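Local coordinates for universal stress protein MJ0577 (PDB 1MJH), which binds ATP with a manganese ion, as a homodimeric member of the universal stress protein family, at residues Thr12-Lys26 with Lys84-Phe97. Residues are numbered along the deposited sequence; the frame is centred on the assembly and turned at random.
Sequences TDFSETAEIALKHVK and KMENIKKELEDVGF. With ATP (adenosine-5'-triphosphate), chain F.
Lys84 lies across one face of the Phe14 ring: its CB makes a CH-pi contact 3.9 Å from the ring centroid, CD rests 3.7 Å from Phe14 CG, and a bend at chi3 (-98°) beyond it brings NZ round toward Phe14 CD2. Met85 SD lies 3.8 Å from Phe14 CE1, at the edge of the ring, a Met-aromatic contact, and Ile88 CD1 comes in beside it, tip to tip with Thr12 CG2. Farther along, the two helices run nearly parallel, their axes crossing at -23° and 11.0 Å apart, with Leu22 CD1 against Leu92 CD2 at 3.7 Å. Lys26 reaches across near that end: its CG packs on Leu92 CD2, CE nears Val95 CG1, and NZ bonds Glu91 OE2 at 2.7 Å through the anti lone pair. There too the Phe97 ring turns its edge to Val25 O. Phe14 sits at the head of the helix, in the loop after strand 7-11 that also faces the nucleotide. In that loop Asp13 OD1 takes both Ser15 N and Ser15 OG from one face of its carboxylate, while Ser15 OG caps Ala18 N. Asp13 OD2 lies 3.4 Å from ATP C8. With an alanine here, Ser15 N and OG would both lose their shared acceptor, which would probably loosen the hydroxyl that caps the helix beside the ATP. Apolar contacts, with a salt bridge at the partly exposed margin, thus hold helices 16-27 and 66-95 together on one side of the parallel 3-2-1-4-5 sheet of this Rossmann-like (HUP) fold, while Asp13 and Ser15 tie the helix start to the ATP-facing loop.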
loop_
_atom_site.group_PDB
_atom_site.type_symbol
_atom_site.label_atom_id
_atom_site.label_comp_id
_atom_site.label_asym_id
_atom_site.label_seq_id
_atom_site.Cartn_x
_atom_site.Cartn_y
_atom_site.Cartn_z
ATOM N N THR B 12 -1.094 10.092 -10.807
ATOM C CA THR B 12 -2.464 9.902 -11.285
ATOM C C THR B 12 -2.531 9.789 -12.792
ATOM O O THR B 12 -1.774 10.475 -13.497
ATOM C CB THR B 12 -3.354 11.101 -10.822
ATOM O OG1 THR B 12 -4.644 10.862 -11.399
ATOM C CG2 THR B 12 -2.858 12.436 -11.346
ATOM N N ASP B 13 -3.388 8.910 -13.297
ATOM C CA ASP B 13 -3.680 8.779 -14.709
ATOM C C ASP B 13 -5.082 9.315 -14.994
ATOM O O ASP B 13 -5.622 9.093 -16.080
ATOM C CB ASP B 13 -3.602 7.276 -15.116
ATOM C CG ASP B 13 -4.527 6.422 -14.265
ATOM O OD1 ASP B 13 -5.205 6.981 -13.363
ATOM O OD2 ASP B 13 -4.559 5.173 -14.429
ATOM N N PHE B 14 -5.639 10.054 -14.047
ATOM C CA PHE B 14 -6.983 10.654 -14.159
ATOM C C PHE B 14 -8.076 9.610 -14.261
ATOM O O PHE B 14 -9.220 9.944 -14.675
ATOM C CB PHE B 14 -7.110 11.715 -15.274
ATOM C CG PHE B 14 -5.882 12.608 -15.318
ATOM C CD1 PHE B 14 -5.535 13.364 -14.222
ATOM C CD2 PHE B 14 -5.061 12.625 -16.431
ATOM C CE1 PHE B 14 -4.402 14.173 -14.197
ATOM C CE2 PHE B 14 -3.913 13.411 -16.440
ATOM C CZ PHE B 14 -3.616 14.176 -15.318
ATOM N N SER B 15 -7.818 8.395 -13.771
ATOM C CA SER B 15 -8.841 7.336 -13.837
ATOM C C SER B 15 -9.773 7.374 -12.632
ATOM O O SER B 15 -9.513 8.068 -11.655
ATOM C CB SER B 15 -8.185 5.951 -13.856
ATOM O OG SER B 15 -7.463 5.757 -12.625
ATOM N N GLU B 16 -10.932 6.700 -12.737
ATOM C CA GLU B 16 -11.820 6.647 -11.577
ATOM C C GLU B 16 -11.105 6.108 -10.345
ATOM O O GLU B 16 -11.355 6.552 -9.225
ATOM C CB GLU B 16 -12.979 5.737 -11.950
ATOM C CG GLU B 16 -13.893 5.175 -10.900
ATOM C CD GLU B 16 -14.826 4.176 -11.614
ATOM O OE1 GLU B 16 -15.771 4.784 -12.186
ATOM O OE2 GLU B 16 -14.570 2.944 -11.608
ATOM N N THR B 17 -10.305 5.030 -10.529
ATOM C CA THR B 17 -9.632 4.485 -9.333
ATOM C C THR B 17 -8.589 5.464 -8.786
ATOM O O THR B 17 -8.497 5.618 -7.569
ATOM C CB THR B 17 -8.931 3.146 -9.695
ATOM O OG1 THR B 17 -9.946 2.236 -10.213
ATOM C CG2 THR B 17 -8.466 2.472 -8.420
ATOM N N ALA B 18 -7.852 6.154 -9.631
ATOM C CA ALA B 18 -6.902 7.165 -9.114
ATOM C C ALA B 18 -7.674 8.224 -8.326
ATOM O O ALA B 18 -7.164 8.863 -7.396
ATOM C CB ALA B 18 -6.090 7.779 -10.271
ATOM N N GLU B 19 -8.906 8.603 -8.756
ATOM C CA GLU B 19 -9.692 9.581 -7.970
ATOM C C GLU B 19 -10.083 9.060 -6.612
ATOM O O GLU B 19 -10.114 9.836 -5.658
ATOM C CB GLU B 19 -10.947 9.982 -8.777
ATOM C CG GLU B 19 -10.520 11.018 -9.831
ATOM C CD GLU B 19 -10.438 12.409 -9.182
ATOM O OE1 GLU B 19 -11.335 12.875 -8.424
ATOM O OE2 GLU B 19 -9.399 13.058 -9.477
ATOM N N ILE B 20 -10.304 7.724 -6.438
ATOM C CA ILE B 20 -10.494 7.188 -5.115
ATOM C C ILE B 20 -9.225 7.403 -4.288
ATOM O O ILE B 20 -9.294 7.744 -3.106
ATOM C CB ILE B 20 -10.854 5.683 -5.085
ATOM C CG1 ILE B 20 -12.048 5.468 -6.039
ATOM C CG2 ILE B 20 -11.254 5.263 -3.670
ATOM C CD1 ILE B 20 -12.437 3.993 -6.158
ATOM N N ALA B 21 -8.096 7.101 -4.886
ATOM C CA ALA B 21 -6.802 7.287 -4.176
ATOM C C ALA B 21 -6.607 8.714 -3.749
ATOM O O ALA B 21 -5.924 8.953 -2.746
ATOM C CB ALA B 21 -5.659 6.852 -5.115
ATOM N N LEU B 22 -7.095 9.743 -4.477
ATOM C CA LEU B 22 -6.999 11.120 -4.005
ATOM C C LEU B 22 -7.639 11.296 -2.656
ATOM O O LEU B 22 -7.183 12.111 -1.814
ATOM C CB LEU B 22 -7.617 12.047 -5.080
ATOM C CG LEU B 22 -7.624 13.530 -4.731
ATOM C CD1 LEU B 22 -6.242 14.065 -4.482
ATOM C CD2 LEU B 22 -8.239 14.239 -5.974
ATOM N N LYS B 23 -8.778 10.615 -2.378
ATOM C CA LYS B 23 -9.414 10.694 -1.090
ATOM C C LYS B 23 -8.441 10.310 0.045
ATOM O O LYS B 23 -8.510 10.906 1.121
ATOM C CB LYS B 23 -10.654 9.803 -0.981
ATOM C CG LYS B 23 -11.670 10.091 -2.111
ATOM C CD LYS B 23 -12.865 9.143 -1.941
ATOM C CE LYS B 23 -14.111 9.598 -2.653
ATOM N NZ LYS B 23 -14.636 10.958 -2.340
ATOM N N HIS B 24 -7.634 9.287 -0.229
ATOM C CA HIS B 24 -6.664 8.810 0.777
ATOM C C HIS B 24 -5.518 9.786 0.903
ATOM O O HIS B 24 -5.091 10.052 2.038
ATOM C CB HIS B 24 -6.131 7.401 0.406
ATOM C CG HIS B 24 -7.265 6.412 0.512
ATOM N ND1 HIS B 24 -7.338 5.564 1.611
ATOM C CD2 HIS B 24 -8.299 6.136 -0.321
ATOM C CE1 HIS B 24 -8.434 4.821 1.450
ATOM N NE2 HIS B 24 -9.074 5.137 0.295
ATOM N N VAL B 25 -5.065 10.408 -0.185
ATOM C CA VAL B 25 -4.054 11.469 -0.023
ATOM C C VAL B 25 -4.557 12.560 0.918
ATOM O O VAL B 25 -3.826 13.061 1.791
ATOM C CB VAL B 25 -3.702 12.087 -1.388
ATOM C CG1 VAL B 25 -2.676 13.235 -1.244
ATOM C CG2 VAL B 25 -3.109 10.985 -2.293
ATOM N N LYS B 26 -5.797 12.974 0.709
ATOM C CA LYS B 26 -6.406 13.999 1.585
ATOM C C LYS B 26 -6.480 13.541 3.012
ATOM O O LYS B 26 -6.238 14.320 3.969
ATOM C CB LYS B 26 -7.795 14.417 1.026
ATOM C CG LYS B 26 -7.619 15.122 -0.340
ATOM C CD LYS B 26 -8.962 15.379 -1.036
ATOM C CE LYS B 26 -9.936 16.212 -0.226
ATOM N NZ LYS B 26 -11.264 16.361 -0.931
ATOM N N LYS B 84 -6.612 19.065 -15.950
ATOM C CA LYS B 84 -6.919 18.092 -14.890
ATOM C C LYS B 84 -5.999 18.277 -13.716
ATOM O O LYS B 84 -6.413 18.220 -12.556
ATOM C CB LYS B 84 -6.886 16.659 -15.451
ATOM C CG LYS B 84 -8.117 16.325 -16.285
ATOM C CD LYS B 84 -7.997 15.061 -17.106
ATOM C CE LYS B 84 -7.609 15.399 -18.553
ATOM N NZ LYS B 84 -7.449 14.159 -19.351
ATOM N N MET B 85 -4.687 18.465 -13.946
ATOM C CA MET B 85 -3.742 18.623 -12.859
ATOM C C MET B 85 -4.009 19.875 -12.036
ATOM O O MET B 85 -3.841 19.872 -10.814
ATOM C CB MET B 85 -2.323 18.623 -13.453
ATOM C CG MET B 85 -1.821 17.293 -14.012
ATOM S SD MET B 85 -1.376 15.996 -12.789
ATOM C CE MET B 85 0.378 16.480 -12.631
ATOM N N GLU B 86 -4.428 20.970 -12.712
ATOM C CA GLU B 86 -4.732 22.188 -11.945
ATOM C C GLU B 86 -5.872 22.027 -10.966
ATOM O O GLU B 86 -5.831 22.541 -9.839
ATOM C CB GLU B 86 -5.069 23.311 -12.957
ATOM C CG GLU B 86 -3.872 23.838 -13.719
ATOM C CD GLU B 86 -2.733 24.342 -12.862
ATOM O OE1 GLU B 86 -2.957 24.952 -11.793
ATOM O OE2 GLU B 86 -1.534 24.159 -13.191
ATOM N N ASN B 87 -6.961 21.332 -11.331
ATOM C CA ASN B 87 -8.089 21.091 -10.460
ATOM C C ASN B 87 -7.604 20.253 -9.248
ATOM O O ASN B 87 -7.987 20.533 -8.128
ATOM C CB ASN B 87 -9.213 20.335 -11.179
ATOM C CG ASN B 87 -10.124 21.259 -11.994
ATOM O OD1 ASN B 87 -10.349 22.405 -11.578
ATOM N ND2 ASN B 87 -10.598 20.757 -13.124
ATOM N N ILE B 88 -6.776 19.220 -9.490
ATOM C CA ILE B 88 -6.301 18.436 -8.326
ATOM C C ILE B 88 -5.374 19.229 -7.401
ATOM O O ILE B 88 -5.405 19.173 -6.186
ATOM C CB ILE B 88 -5.508 17.199 -8.838
ATOM C CG1 ILE B 88 -6.455 16.330 -9.690
ATOM C CG2 ILE B 88 -4.988 16.439 -7.625
ATOM C CD1 ILE B 88 -5.660 15.312 -10.519
ATOM N N LYS B 89 -4.455 19.959 -8.040
ATOM C CA LYS B 89 -3.526 20.817 -7.283
ATOM C C LYS B 89 -4.295 21.802 -6.426
ATOM O O LYS B 89 -3.982 21.947 -5.250
ATOM C CB LYS B 89 -2.593 21.531 -8.277
ATOM C CG LYS B 89 -1.755 22.628 -7.628
ATOM C CD LYS B 89 -0.567 22.992 -8.506
ATOM C CE LYS B 89 0.408 23.865 -7.736
ATOM N NZ LYS B 89 1.513 24.360 -8.580
ATOM N N LYS B 90 -5.352 22.448 -6.944
ATOM C CA LYS B 90 -6.169 23.324 -6.128
ATOM C C LYS B 90 -6.910 22.596 -5.017
ATOM O O LYS B 90 -6.998 23.143 -3.916
ATOM C CB LYS B 90 -7.237 24.089 -6.929
ATOM C CG LYS B 90 -6.618 25.162 -7.825
ATOM C CD LYS B 90 -6.257 26.409 -7.035
ATOM C CE LYS B 90 -5.711 27.525 -7.913
ATOM N NZ LYS B 90 -5.113 28.623 -7.078
ATOM N N GLU B 91 -7.418 21.390 -5.300
ATOM C CA GLU B 91 -8.140 20.652 -4.230
ATOM C C GLU B 91 -7.163 20.385 -3.092
ATOM O O GLU B 91 -7.443 20.465 -1.906
ATOM C CB GLU B 91 -8.710 19.338 -4.807
ATOM C CG GLU B 91 -9.660 18.620 -3.824
ATOM C CD GLU B 91 -10.249 17.327 -4.361
ATOM O OE1 GLU B 91 -10.260 17.156 -5.599
ATOM O OE2 GLU B 91 -10.756 16.503 -3.547
ATOM N N LEU B 92 -5.927 19.947 -3.453
ATOM C CA LEU B 92 -4.953 19.602 -2.405
ATOM C C LEU B 92 -4.429 20.821 -1.635
ATOM O O LEU B 92 -4.204 20.757 -0.436
ATOM C CB LEU B 92 -3.754 18.891 -3.072
ATOM C CG LEU B 92 -4.109 17.492 -3.616
ATOM C CD1 LEU B 92 -2.916 16.962 -4.415
ATOM C CD2 LEU B 92 -4.454 16.572 -2.455
ATOM N N GLU B 93 -4.257 21.937 -2.328
ATOM C CA GLU B 93 -3.816 23.178 -1.686
ATOM C C GLU B 93 -4.851 23.676 -0.708
ATOM O O GLU B 93 -4.495 24.153 0.372
ATOM C CB GLU B 93 -3.509 24.258 -2.748
ATOM C CG GLU B 93 -2.184 23.940 -3.445
ATOM C CD GLU B 93 -1.822 24.919 -4.550
ATOM O OE1 GLU B 93 -2.750 25.612 -5.026
ATOM O OE2 GLU B 93 -0.651 24.998 -4.977
ATOM N N ASP B 94 -6.128 23.483 -1.052
ATOM C CA ASP B 94 -7.225 23.865 -0.187
ATOM C C ASP B 94 -7.262 23.119 1.128
ATOM O O ASP B 94 -7.598 23.685 2.179
ATOM C CB ASP B 94 -8.577 23.740 -0.935
ATOM C CG ASP B 94 -9.699 24.004 0.063
ATOM O OD1 ASP B 94 -9.848 25.191 0.456
ATOM O OD2 ASP B 94 -10.395 23.055 0.488
ATOM N N VAL B 95 -6.723 21.888 1.167
ATOM C CA VAL B 95 -6.642 21.187 2.439
ATOM C C VAL B 95 -5.350 21.482 3.190
ATOM O O VAL B 95 -5.243 21.073 4.352
ATOM C CB VAL B 95 -6.949 19.694 2.301
ATOM C CG1 VAL B 95 -8.358 19.580 1.723
ATOM C CG2 VAL B 95 -5.976 18.962 1.420
ATOM N N GLY B 96 -4.446 22.246 2.599
ATOM C CA GLY B 96 -3.285 22.704 3.367
ATOM C C GLY B 96 -1.984 22.156 2.816
ATOM O O GLY B 96 -0.931 22.509 3.326
ATOM N N PHE B 97 -2.011 21.300 1.798
ATOM C CA PHE B 97 -0.739 20.779 1.299
ATOM C C PHE B 97 0.010 21.812 0.457
ATOM O O PHE B 97 -0.566 22.566 -0.319
ATOM C CB PHE B 97 -0.909 19.557 0.378
ATOM C CG PHE B 97 -1.332 18.265 1.005
ATOM C CD1 PHE B 97 -0.470 17.524 1.748
ATOM C CD2 PHE B 97 -2.624 17.792 0.772
ATOM C CE1 PHE B 97 -0.817 16.288 2.308
ATOM C CE2 PHE B 97 -2.999 16.584 1.341
ATOM C CZ PHE B 97 -2.111 15.848 2.080
HETATM P PG ATP F . -2.849 -1.468 -17.310
HETATM O O1G ATP F . -1.859 -2.471 -16.832
HETATM O O2G ATP F . -2.179 -0.229 -17.531
HETATM O O3G ATP F . -3.583 -1.909 -18.505
HETATM P PB ATP F . -4.768 -0.270 -15.413
HETATM O O1B ATP F . -6.093 -0.787 -15.046
HETATM O O2B ATP F . -4.892 0.908 -16.278
HETATM O O3B ATP F . -3.916 -1.414 -16.078
HETATM P PA ATP F . -2.617 0.929 -13.733
HETATM O O1A ATP F . -1.664 -0.012 -13.198
HETATM O O2A ATP F . -2.224 1.713 -14.853
HETATM O O3A ATP F . -3.989 0.091 -14.069
HETATM O "O5'" ATP F . -3.225 1.986 -12.732
HETATM C "C5'" ATP F . -2.839 1.869 -11.338
HETATM C "C4'" ATP F . -2.493 3.245 -10.800
HETATM O "O4'" ATP F . -1.204 3.644 -11.415
HETATM C "C3'" ATP F . -3.425 4.392 -11.158
HETATM O "O3'" ATP F . -4.590 4.450 -10.323
HETATM C "C2'" ATP F . -2.468 5.596 -10.971
HETATM O "O2'" ATP F . -2.352 5.887 -9.564
HETATM C "C1'" ATP F . -1.150 5.018 -11.549
HETATM N N9 ATP F . -0.917 5.378 -12.941
HETATM C C8 ATP F . -1.180 4.675 -14.065
HETATM N N7 ATP F . -0.765 5.259 -15.173
HETATM C C5 ATP F . -0.261 6.402 -14.768
HETATM C C6 ATP F . 0.319 7.431 -15.492
HETATM N N6 ATP F . 0.406 7.370 -16.822
HETATM N N1 ATP F . 0.758 8.479 -14.801
HETATM C C2 ATP F . 0.681 8.523 -13.431
HETATM N N3 ATP F . 0.145 7.573 -12.644
HETATM C C4 ATP F . -0.321 6.569 -13.422
#